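Local coordinates for protein alpha-glucosidase (Bacteroides thetaiotaomicron, PDB 5XFM) that hydrolyses beta-L-arabinopyranosides and alpha-galactosides as a bifunctional, calcium-binding member of glycoside hydrolase family 97, at residues V32-P38 with T65-L70; L55-I61 with V137-Q143; Q109-I114 with R125-Q131. The protein carries 1 engineered substitution. The contacts are given in a common frame with arbitrary orientation. Numbering follows the deposited sequence.

All three contacts lie in the N-terminal part of the chain, whose family belongs to the galactose mutarotase-like clan. Contact 2 pairs two strands of one antiparallel sheet, and contact 3 pairs two strands of another. Contact 1 brings a loop of the first sheet to the start of strand 69-83 of the second. Centres of contacts 2 and 3 are about 11 Å apart, and contact 1 lies about 15 Å from each. Contacts 1 and 2 meet at Thr65 O and Gln143 NE2 (2.8 Å), contacts 2 and 3 at Gly56 N and Tyr126 OH (2.9 Å). No segment supplies a ligand to the calcium ion held by Glu174, Glu452 and Glu458.

Contact 1: residues V32-P38 with T65-L70; sequences VQNETKP and TKNLKL
Segments 32-38 and 65-70 run antiparallel, with CA-CA distances of 6.1 Å for Val32-Leu70, 5.5 Å for Gln33-Lys69, 4.7 Å for Thr36-Asn67 and 4.9 Å for Lys37-Lys66. Val32 to Glu35 form a type II beta turn, closed by Glu35 N to Val32 O at 3.2 Å, with Asn34 at positive phi (59/18). Asn67 is also left-handed (58/55). Leu68 is the central bump. It fits a hollow between Val32 and Pro38: Val32 CG1 lies 3.9 Å from Leu68 CB, and Pro38 CG lies 3.7 Å from Leu68 CD2. Val32, chi1 t, also meets Leu70, CB to CB at 4.1 Å. Leu103 of strand 91-104 touches Val32, Leu68 and Leu70. The contact thus packs a connection between two strands of one N-terminal sheet, 26-31 and 39-44, onto the beginning of strand 69-83 of the other. One direct hydrogen bond joins the segments, Asn67 N to Thr36 O at 2.8 Å. Beside it Lys66 CA makes a CA-H...O contact with Thr36 O at 3.1 Å. Where the turn arches away, waters fill the gap. Water 1 accepts from Leu68 N at 2.7 Å and lies 2.7 Å from Glu35 O. Water 2 accepts from Asn34 N at 2.9 Å and donates to Leu68 O at 2.5 Å. At the far end Pro38 CD rests 3.3 Å from Thr65 O.

Contact 2: residues L55-I61 with V137-Q143; sequences LGMNTNI and VTVKEEQ
Strands 57-59 and 137-142 are antiparallel at 143°, with axes 4.6 Å apart at closest approach. Met57-Glu142 and Thr59-Val139 are non-hydrogen-bonded pairs. Asn58-Glu141 is hydrogen-bonded. Backbone bonds run from Asn58 N to Glu141 O (2.8 Å), Glu141 N to Asn58 O (3.0 Å), Gln143 N to Gly56 O (3.1 Å) and Asn60 N to Thr138 O (3.1 Å). Lys140 N makes a weak bond to Asn58 O (2.8 Å). Side chains add bonds at both ends: Thr138 N to Asn60 OD1 (2.9 Å; Asn60 chi1 p) and Gln143 NE2 to Leu55 O (3.0 Å). Gln143 NE2 also bonds Thr65. Apolar contacts lie on the face of Met57, Thr59 and Val139, with Met57 SD 4.0 Å from Val139 CG2. Glu142 shares this face and forms a salt bridge with Arg261. Lys140, at phi/psi -68/-36, and Glu141 both oppose Asn58 and shift the register by one. This is a classic beta bulge within an antiparallel sheet.

Contact 3: residues Q109-I114 with R125-Q131; sequences QKLGVI and RYTLPHQ
Strands 110-114 and 125-128 lie antiparallel at 150°, their axes 4.5 Å apart at closest approach. Gly112-Thr127 and Ile114-Arg125 are hydrogen-bonded pairs, and Val113-Tyr126 between them is non-hydrogen-bonded. Both bonded pairs are satisfied in both directions. Gly112 N bonds Thr127 O, and Thr127 N bonds Gly112 O, each at 2.9 Å. Ile114 N reaches Arg125 O at 2.9 Å, and Arg125 N reaches Ile114 O at 3.0 Å. Leu111 and Val113 have backbone bonds with Leu103 and Cys101 of strand 91-104. Tyr126 and Leu128 bond with strand 256-266. Beyond Leu128, Pro129 offers no amide hydrogen, and the Gln131 side chain, chi1 p and chi2 t, takes over the pairing. Gln131 OE1 accepts from Lys110 N at 2.9 Å, and Gln131 NE2 donates to Lys110 O at 3.0 Å. Gly112 has a steric reason: an ideal CB would clash with Thr127 OG1. On one face Val113 CG2 lies 3.8 Å from Tyr126 CD2. Leu111 CD1 packs 3.9 Å from Tyr126 CB and 3.6 Å from Leu128 CD2. On the other, Ile114 CD1 is 3.4 Å from Thr127 CG2. Tyr126 OH bonds Thr144 OG1 and Gly56 N, across to the other sheet. These segments are the open end of a beta hairpin, strands 110-117 and 121-128, in an antiparallel sheet of the mutarotase-like N-terminal domain.

Contact 1: residues V32-P38 with T65-L70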
loop_
_atom_site.group_PDB
_atom_site.type_symbol
_atom_site.label_atom_id
_atom_site.label_comp_id
_atom_site.label_asym_id
_atom_site.label_seq_id
_atom_site.Cartn_x
_atom_site.Cartn_y
_atom_site.Cartn_z
ATOM N N VAL A 32 22.649 9.842 22.447
ATOM C CA VAL A 32 21.795 10.138 23.592
ATOM C C VAL A 32 22.533 10.871 24.704
ATOM O O VAL A 32 22.084 11.911 25.180
ATOM C CB VAL A 32 21.182 8.846 24.173
ATOM C CG1 VAL A 32 20.328 9.152 25.402
ATOM C CG2 VAL A 32 20.383 8.124 23.104
ATOM N N GLN A 33 23.665 10.307 25.116
ATOM C CA GLN A 33 24.453 10.861 26.208
ATOM C C GLN A 33 24.899 12.293 25.918
ATOM O O GLN A 33 25.409 12.589 24.840
ATOM C CB GLN A 33 25.681 9.981 26.491
ATOM C CG GLN A 33 25.389 8.584 27.056
ATOM C CD GLN A 33 24.542 8.613 28.323
ATOM O OE1 GLN A 33 23.506 7.969 28.397
ATOM N NE2 GLN A 33 24.962 9.396 29.306
ATOM N N ASN A 34 24.685 13.168 26.899
ATOM C CA ASN A 34 25.060 14.584 26.835
ATOM C C ASN A 34 24.430 15.374 25.688
ATOM O O ASN A 34 24.888 16.467 25.343
ATOM C CB ASN A 34 26.583 14.699 26.743
ATOM C CG ASN A 34 27.287 13.952 27.855
ATOM O OD1 ASN A 34 28.119 13.080 27.599
ATOM N ND2 ASN A 34 26.950 14.281 29.099
ATOM N N GLU A 35 23.358 14.838 25.122
ATOM C CA GLU A 35 22.623 15.547 24.087
ATOM C C GLU A 35 21.305 16.083 24.611
ATOM O O GLU A 35 20.582 15.391 25.326
ATOM C CB GLU A 35 22.391 14.643 22.883
ATOM C CG GLU A 35 23.657 14.410 22.073
ATOM C CD GLU A 35 24.676 15.540 22.228
ATOM O OE1 GLU A 35 24.500 16.609 21.599
ATOM O OE2 GLU A 35 25.663 15.351 22.969
ATOM N N THR A 36 21.027 17.343 24.293
ATOM C CA THR A 36 19.783 17.976 24.697
ATOM C C THR A 36 18.609 17.201 24.114
ATOM O O THR A 36 17.575 17.019 24.754
ATOM C CB THR A 36 19.721 19.442 24.226
ATOM O OG1 THR A 36 20.799 20.179 24.814
ATOM C CG2 THR A 36 18.397 20.081 24.617
ATOM N N LYS A 37 18.782 16.746 22.884
ATOM C CA LYS A 37 17.737 16.016 22.200
ATOM C C LYS A 37 18.276 14.698 21.650
ATOM O O LYS A 37 19.169 14.695 20.801
ATOM C CB LYS A 37 17.145 16.897 21.098
ATOM C CG LYS A 37 16.040 16.280 20.299
ATOM C CD LYS A 37 15.093 17.365 19.784
ATOM C CE LYS A 37 15.839 18.589 19.282
ATOM N NZ LYS A 37 14.951 19.786 19.202
ATOM N N PRO A 38 17.758 13.569 22.157
ATOM C CA PRO A 38 18.205 12.257 21.689
ATOM C C PRO A 38 17.985 12.110 20.190
ATOM O O PRO A 38 16.954 12.543 19.675
ATOM C CB PRO A 38 17.323 11.282 22.475
ATOM C CG PRO A 38 16.115 12.071 22.834
ATOM C CD PRO A 38 16.635 13.455 23.103
ATOM N N THR A 65 11.718 13.573 25.901
ATOM C CA THR A 65 11.965 14.474 24.783
ATOM C C THR A 65 13.360 15.087 24.855
ATOM O O THR A 65 14.027 15.283 23.833
ATOM C CB THR A 65 10.887 15.590 24.766
ATOM O OG1 THR A 65 9.699 15.094 24.137
ATOM C CG2 THR A 65 11.359 16.815 24.021
ATOM N N LYS A 66 13.811 15.364 26.072
ATOM C CA LYS A 66 15.074 16.068 26.261
ATOM C C LYS A 66 15.949 15.475 27.360
ATOM O O LYS A 66 15.444 15.008 28.375
ATOM C CB LYS A 66 14.813 17.543 26.574
ATOM C CG LYS A 66 14.236 18.321 25.415
ATOM C CD LYS A 66 14.112 19.793 25.737
ATOM C CE LYS A 66 13.587 20.562 24.541
ATOM N NZ LYS A 66 14.493 20.419 23.368
ATOM N N ASN A 67 17.260 15.512 27.147
ATOM C CA ASN A 67 18.221 15.204 28.186
ATOM C C ASN A 67 18.047 13.803 28.771
ATOM O O ASN A 67 17.841 13.637 29.969
ATOM C CB ASN A 67 18.129 16.262 29.290
ATOM C CG ASN A 67 18.423 17.674 28.781
ATOM O OD1 ASN A 67 19.288 17.866 27.924
ATOM N ND2 ASN A 67 17.680 18.656 29.283
ATOM N N LEU A 68 18.059 12.802 27.903
ATOM C CA LEU A 68 17.971 11.415 28.320
ATOM C C LEU A 68 19.344 10.823 28.587
ATOM O O LEU A 68 20.354 11.319 28.088
ATOM C CB LEU A 68 17.229 10.568 27.271
ATOM C CG LEU A 68 15.688 10.548 27.202
ATOM C CD1 LEU A 68 15.041 11.870 27.570
ATOM C CD2 LEU A 68 15.231 10.098 25.810
ATOM N N LYS A 69 19.372 9.760 29.384
ATOM C CA LYS A 69 20.592 8.995 29.581
ATOM C C LYS A 69 20.406 7.634 28.937
ATOM O O LYS A 69 19.310 7.076 28.969
ATOM C CB LYS A 69 20.925 8.823 31.063
ATOM C CG LYS A 69 20.892 10.096 31.887
ATOM C CD LYS A 69 20.974 9.775 33.374
ATOM C CE LYS A 69 21.072 11.041 34.213
ATOM N NZ LYS A 69 22.367 11.751 33.996
ATOM N N LEU A 70 21.463 7.132 28.311
ATOM C CA LEU A 70 21.494 5.760 27.834
ATOM C C LEU A 70 22.132 4.935 28.942
ATOM O O LEU A 70 23.355 4.904 29.077
ATOM C CB LEU A 70 22.292 5.649 26.535
ATOM C CG LEU A 70 22.421 4.273 25.881
ATOM C CD1 LEU A 70 21.078 3.794 25.372
ATOM C CD2 LEU A 70 23.448 4.292 24.760
HETATM O O HOH W 1 19.205 13.060 25.506
HETATM O O HOH W 2 22.694 11.961 28.693
HETATM O O HOH W 3 21.595 14.561 28.126
#

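Contact 2: residues L55-I61 with V137-Q143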
loop_
_atom_site.group_PDB
_atom_site.type_symbol
_atom_site.label_atom_id
_atom_site.label_comp_id
_atom_site.label_asym_id
_atom_site.label_seq_id
_atom_site.Cartn_x
_atom_site.Cartn_y
_atom_site.Cartn_z
ATOM N N LEU A 55 14.654 11.618 18.309
ATOM C CA LEU A 55 13.973 10.473 18.904
ATOM C C LEU A 55 13.167 10.946 20.099
ATOM O O LEU A 55 13.375 12.050 20.599
ATOM C CB LEU A 55 14.971 9.398 19.343
ATOM C CG LEU A 55 15.721 8.589 18.287
ATOM C CD1 LEU A 55 16.858 7.819 18.935
ATOM C CD2 LEU A 55 14.763 7.636 17.597
ATOM N N GLY A 56 12.242 10.121 20.568
ATOM C CA GLY A 56 11.620 10.412 21.843
ATOM C C GLY A 56 10.137 10.654 21.765
ATOM O O GLY A 56 9.519 10.463 20.714
ATOM N N MET A 57 9.557 11.034 22.898
ATOM C CA MET A 57 8.120 11.248 22.955
ATOM C C MET A 57 7.733 12.030 24.201
ATOM O O MET A 57 8.497 12.129 25.152
ATOM C CB MET A 57 7.371 9.917 22.912
ATOM C CG MET A 57 7.643 9.012 24.095
ATOM S SD MET A 57 6.558 7.581 24.063
ATOM C CE MET A 57 7.049 6.880 22.498
ATOM N N ASN A 58 6.536 12.588 24.162
ATOM C CA ASN A 58 5.910 13.272 25.276
ATOM C C ASN A 58 4.693 12.464 25.727
ATOM O O ASN A 58 3.801 12.147 24.913
ATOM C CB ASN A 58 5.523 14.686 24.834
ATOM C CG ASN A 58 4.911 15.514 25.939
ATOM O OD1 ASN A 58 5.141 15.267 27.111
ATOM N ND2 ASN A 58 4.120 16.519 25.558
ATOM N N THR A 59 4.665 12.163 27.028
ATOM C CA THR A 59 3.764 11.162 27.575
ATOM C C THR A 59 3.104 11.603 28.897
ATOM O O THR A 59 3.713 12.322 29.692
ATOM C CB THR A 59 4.578 9.851 27.771
ATOM O OG1 THR A 59 4.642 9.114 26.541
ATOM C CG2 THR A 59 4.016 9.003 28.847
ATOM N N ASN A 60 1.883 11.130 29.160
ATOM C CA ASN A 60 1.162 11.518 30.372
ATOM C C ASN A 60 1.648 10.827 31.649
ATOM O O ASN A 60 1.071 11.020 32.714
ATOM C CB ASN A 60 -0.339 11.252 30.204
ATOM C CG ASN A 60 -0.692 9.766 30.264
ATOM O OD1 ASN A 60 0.157 8.900 30.066
ATOM N ND2 ASN A 60 -1.957 9.474 30.540
ATOM N N ILE A 61 2.700 10.027 31.546
ATOM C CA ILE A 61 3.371 9.529 32.742
ATOM C C ILE A 61 4.797 10.072 32.807
ATOM O O ILE A 61 5.526 9.786 33.758
ATOM C CB ILE A 61 3.409 7.981 32.807
ATOM C CG1 ILE A 61 4.414 7.417 31.804
ATOM C CG2 ILE A 61 2.018 7.389 32.623
ATOM C CD1 ILE A 61 4.880 6.012 32.121
ATOM N N VAL A 137 -0.995 4.257 29.559
ATOM C CA VAL A 137 -0.340 5.470 29.121
ATOM C C VAL A 137 -1.085 6.110 27.957
ATOM O O VAL A 137 -1.718 5.429 27.146
ATOM C CB VAL A 137 1.129 5.180 28.709
ATOM C CG1 VAL A 137 1.182 4.240 27.519
ATOM C CG2 VAL A 137 1.857 6.446 28.385
ATOM N N THR A 138 -1.030 7.436 27.913
ATOM C CA THR A 138 -1.443 8.199 26.750
ATOM C C THR A 138 -0.226 8.928 26.203
ATOM O O THR A 138 0.362 9.758 26.891
ATOM C CB THR A 138 -2.535 9.224 27.100
ATOM O OG1 THR A 138 -3.673 8.551 27.655
ATOM C CG2 THR A 138 -2.961 10.000 25.864
ATOM N N VAL A 139 0.159 8.622 24.969
ATOM C CA VAL A 139 1.276 9.325 24.344
ATOM C C VAL A 139 0.777 10.620 23.723
ATOM O O VAL A 139 0.080 10.604 22.707
ATOM C CB VAL A 139 1.980 8.472 23.268
ATOM C CG1 VAL A 139 3.085 9.275 22.594
ATOM C CG2 VAL A 139 2.539 7.198 23.880
ATOM N N LYS A 140 1.124 11.740 24.350
ATOM C CA LYS A 140 0.656 13.046 23.908
ATOM C C LYS A 140 1.258 13.410 22.557
ATOM O O LYS A 140 0.592 14.032 21.725
ATOM C CB LYS A 140 1.009 14.135 24.928
ATOM C CG LYS A 140 0.398 13.963 26.311
ATOM C CD LYS A 140 0.763 15.135 27.219
ATOM C CE LYS A 140 0.363 14.868 28.667
ATOM N NZ LYS A 140 -1.113 14.771 28.853
ATOM N N GLU A 141 2.512 13.020 22.335
ATOM C CA GLU A 141 3.183 13.420 21.098
ATOM C C GLU A 141 4.468 12.637 20.831
ATOM O O GLU A 141 5.142 12.235 21.758
ATOM C CB GLU A 141 3.481 14.920 21.188
ATOM C CG GLU A 141 4.353 15.521 20.123
ATOM C CD GLU A 141 4.533 17.008 20.352
ATOM O OE1 GLU A 141 4.531 17.420 21.534
ATOM O OE2 GLU A 141 4.662 17.764 19.365
ATOM N N GLU A 142 4.802 12.401 19.568
ATOM C CA GLU A 142 6.105 11.832 19.239
ATOM C C GLU A 142 7.035 12.923 18.721
ATOM O O GLU A 142 6.626 13.776 17.934
ATOM C CB GLU A 142 5.985 10.696 18.212
ATOM C CG GLU A 142 5.809 9.320 18.840
ATOM C CD GLU A 142 5.723 8.190 17.825
ATOM O OE1 GLU A 142 6.700 7.948 17.082
ATOM O OE2 GLU A 142 4.664 7.529 17.776
ATOM N N GLN A 143 8.268 12.922 19.215
ATOM C CA GLN A 143 9.307 13.811 18.711
ATOM C C GLN A 143 10.022 13.134 17.535
ATOM O O GLN A 143 10.760 13.777 16.787
ATOM C CB GLN A 143 10.285 14.170 19.832
ATOM C CG GLN A 143 11.498 14.986 19.417
ATOM C CD GLN A 143 12.172 15.647 20.605
ATOM O OE1 GLN A 143 11.760 16.717 21.047
ATOM N NE2 GLN A 143 13.201 15.000 21.138
#

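Contact 3: residues Q109-I114 with R125-Q131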
loop_
_atom_site.group_PDB
_atom_site.type_symbol
_atom_site.label_atom_id
_atom_site.label_comp_id
_atom_site.label_asym_id
_atom_site.label_seq_id
_atom_site.Cartn_x
_atom_site.Cartn_y
_atom_site.Cartn_z
ATOM N N GLN A 109 12.463 8.083 35.039
ATOM C CA GLN A 109 11.510 7.262 34.300
ATOM C C GLN A 109 12.194 6.636 33.087
ATOM O O GLN A 109 13.119 7.213 32.516
ATOM C CB GLN A 109 10.284 8.081 33.897
ATOM C CG GLN A 109 9.496 8.575 35.099
ATOM C CD GLN A 109 8.666 9.800 34.804
ATOM O OE1 GLN A 109 9.107 10.711 34.103
ATOM N NE2 GLN A 109 7.461 9.841 35.355
ATOM N N LYS A 110 11.763 5.427 32.739
ATOM C CA LYS A 110 12.463 4.591 31.769
ATOM C C LYS A 110 11.725 4.454 30.441
ATOM O O LYS A 110 10.494 4.472 30.397
ATOM C CB LYS A 110 12.733 3.212 32.383
ATOM C CG LYS A 110 13.753 3.271 33.521
ATOM C CD LYS A 110 14.020 1.922 34.171
ATOM C CE LYS A 110 15.059 2.086 35.288
ATOM N NZ LYS A 110 15.619 0.802 35.805
ATOM N N LEU A 111 12.494 4.339 29.361
ATOM C CA LEU A 111 11.946 4.143 28.019
ATOM C C LEU A 111 12.902 3.307 27.160
ATOM O O LEU A 111 14.094 3.568 27.135
ATOM C CB LEU A 111 11.673 5.501 27.349
ATOM C CG LEU A 111 11.342 5.533 25.852
ATOM C CD1 LEU A 111 9.924 5.060 25.604
ATOM C CD2 LEU A 111 11.538 6.924 25.262
ATOM N N GLY A 112 12.390 2.305 26.455
ATOM C CA GLY A 112 13.245 1.534 25.563
ATOM C C GLY A 112 13.139 1.973 24.103
ATOM O O GLY A 112 12.095 2.463 23.674
ATOM N N VAL A 113 14.227 1.825 23.347
ATOM C CA VAL A 113 14.187 2.000 21.890
ATOM C C VAL A 113 14.857 0.811 21.211
ATOM O O VAL A 113 15.988 0.470 21.527
ATOM C CB VAL A 113 14.886 3.308 21.427
ATOM C CG1 VAL A 113 14.634 3.563 19.943
ATOM C CG2 VAL A 113 14.423 4.489 22.247
ATOM N N ILE A 114 14.152 0.177 20.282
ATOM C CA ILE A 114 14.656 -1.018 19.609
ATOM C C ILE A 114 14.829 -0.785 18.122
ATOM O O ILE A 114 13.879 -0.387 17.441
ATOM C CB ILE A 114 13.717 -2.232 19.800
ATOM C CG1 ILE A 114 13.627 -2.621 21.272
ATOM C CG2 ILE A 114 14.217 -3.422 18.991
ATOM C CD1 ILE A 114 12.595 -1.866 22.043
ATOM N N ARG A 125 11.240 0.996 17.186
ATOM C CA ARG A 125 10.064 1.337 17.977
ATOM C C ARG A 125 10.432 1.630 19.417
ATOM O O ARG A 125 11.544 1.338 19.860
ATOM C CB ARG A 125 9.022 0.215 17.921
ATOM C CG ARG A 125 9.425 -1.060 18.641
ATOM C CD ARG A 125 8.217 -1.955 18.892
ATOM N NE ARG A 125 8.626 -3.260 19.399
ATOM C CZ ARG A 125 7.824 -4.315 19.504
ATOM N NH1 ARG A 125 6.552 -4.240 19.126
ATOM N NH2 ARG A 125 8.303 -5.456 19.978
ATOM N N TYR A 126 9.504 2.249 20.135
ATOM C CA TYR A 126 9.697 2.515 21.551
ATOM C C TYR A 126 8.974 1.471 22.395
ATOM O O TYR A 126 7.923 0.969 22.000
ATOM C CB TYR A 126 9.189 3.907 21.915
ATOM C CG TYR A 126 9.736 5.026 21.065
ATOM C CD1 TYR A 126 9.039 5.472 19.951
ATOM C CD2 TYR A 126 10.939 5.650 21.382
ATOM C CE1 TYR A 126 9.517 6.501 19.172
ATOM C CE2 TYR A 126 11.430 6.681 20.605
ATOM C CZ TYR A 126 10.713 7.104 19.498
ATOM O OH TYR A 126 11.181 8.133 18.714
ATOM N N THR A 127 9.521 1.163 23.565
ATOM C CA THR A 127 8.806 0.355 24.546
ATOM C C THR A 127 8.652 1.147 25.841
ATOM O O THR A 127 9.515 1.956 26.190
ATOM C CB THR A 127 9.511 -0.993 24.826
ATOM O OG1 THR A 127 10.863 -0.771 25.249
ATOM C CG2 THR A 127 9.514 -1.867 23.578
ATOM N N LEU A 128 7.534 0.929 26.526
ATOM C CA LEU A 128 7.276 1.543 27.824
ATOM C C LEU A 128 6.913 0.466 28.838
ATOM O O LEU A 128 5.942 -0.264 28.651
ATOM C CB LEU A 128 6.146 2.571 27.734
ATOM C CG LEU A 128 6.352 3.853 26.932
ATOM C CD1 LEU A 128 5.013 4.412 26.541
ATOM C CD2 LEU A 128 7.114 4.868 27.775
ATOM N N PRO A 129 7.697 0.361 29.916
ATOM C CA PRO A 129 7.443 -0.649 30.946
ATOM C C PRO A 129 6.385 -0.196 31.948
ATOM O O PRO A 129 6.033 0.986 31.975
ATOM C CB PRO A 129 8.808 -0.793 31.625
ATOM C CG PRO A 129 9.385 0.588 31.529
ATOM C CD PRO A 129 8.909 1.152 30.204
ATOM N N HIS A 130 5.879 -1.123 32.756
ATOM C CA HIS A 130 5.072 -0.753 33.913
ATOM C C HIS A 130 5.952 -0.032 34.934
ATOM O O HIS A 130 6.962 -0.576 35.375
ATOM C CB HIS A 130 4.427 -1.982 34.554
ATOM C CG HIS A 130 3.458 -1.653 35.647
ATOM N ND1 HIS A 130 3.860 -1.276 36.911
ATOM C CD2 HIS A 130 2.104 -1.682 35.678
ATOM C CE1 HIS A 130 2.796 -1.059 37.665
ATOM N NE2 HIS A 130 1.717 -1.301 36.941
ATOM N N GLN A 131 5.570 1.186 35.312
ATOM C CA GLN A 131 6.385 1.992 36.218
ATOM C C GLN A 131 5.581 3.117 36.861
ATOM O O GLN A 131 4.564 3.549 36.319
ATOM C CB GLN A 131 7.584 2.583 35.476
ATOM C CG GLN A 131 7.226 3.705 34.508
ATOM C CD GLN A 131 8.425 4.197 33.721
ATOM O OE1 GLN A 131 9.477 4.492 34.294
ATOM N NE2 GLN A 131 8.273 4.289 32.402
#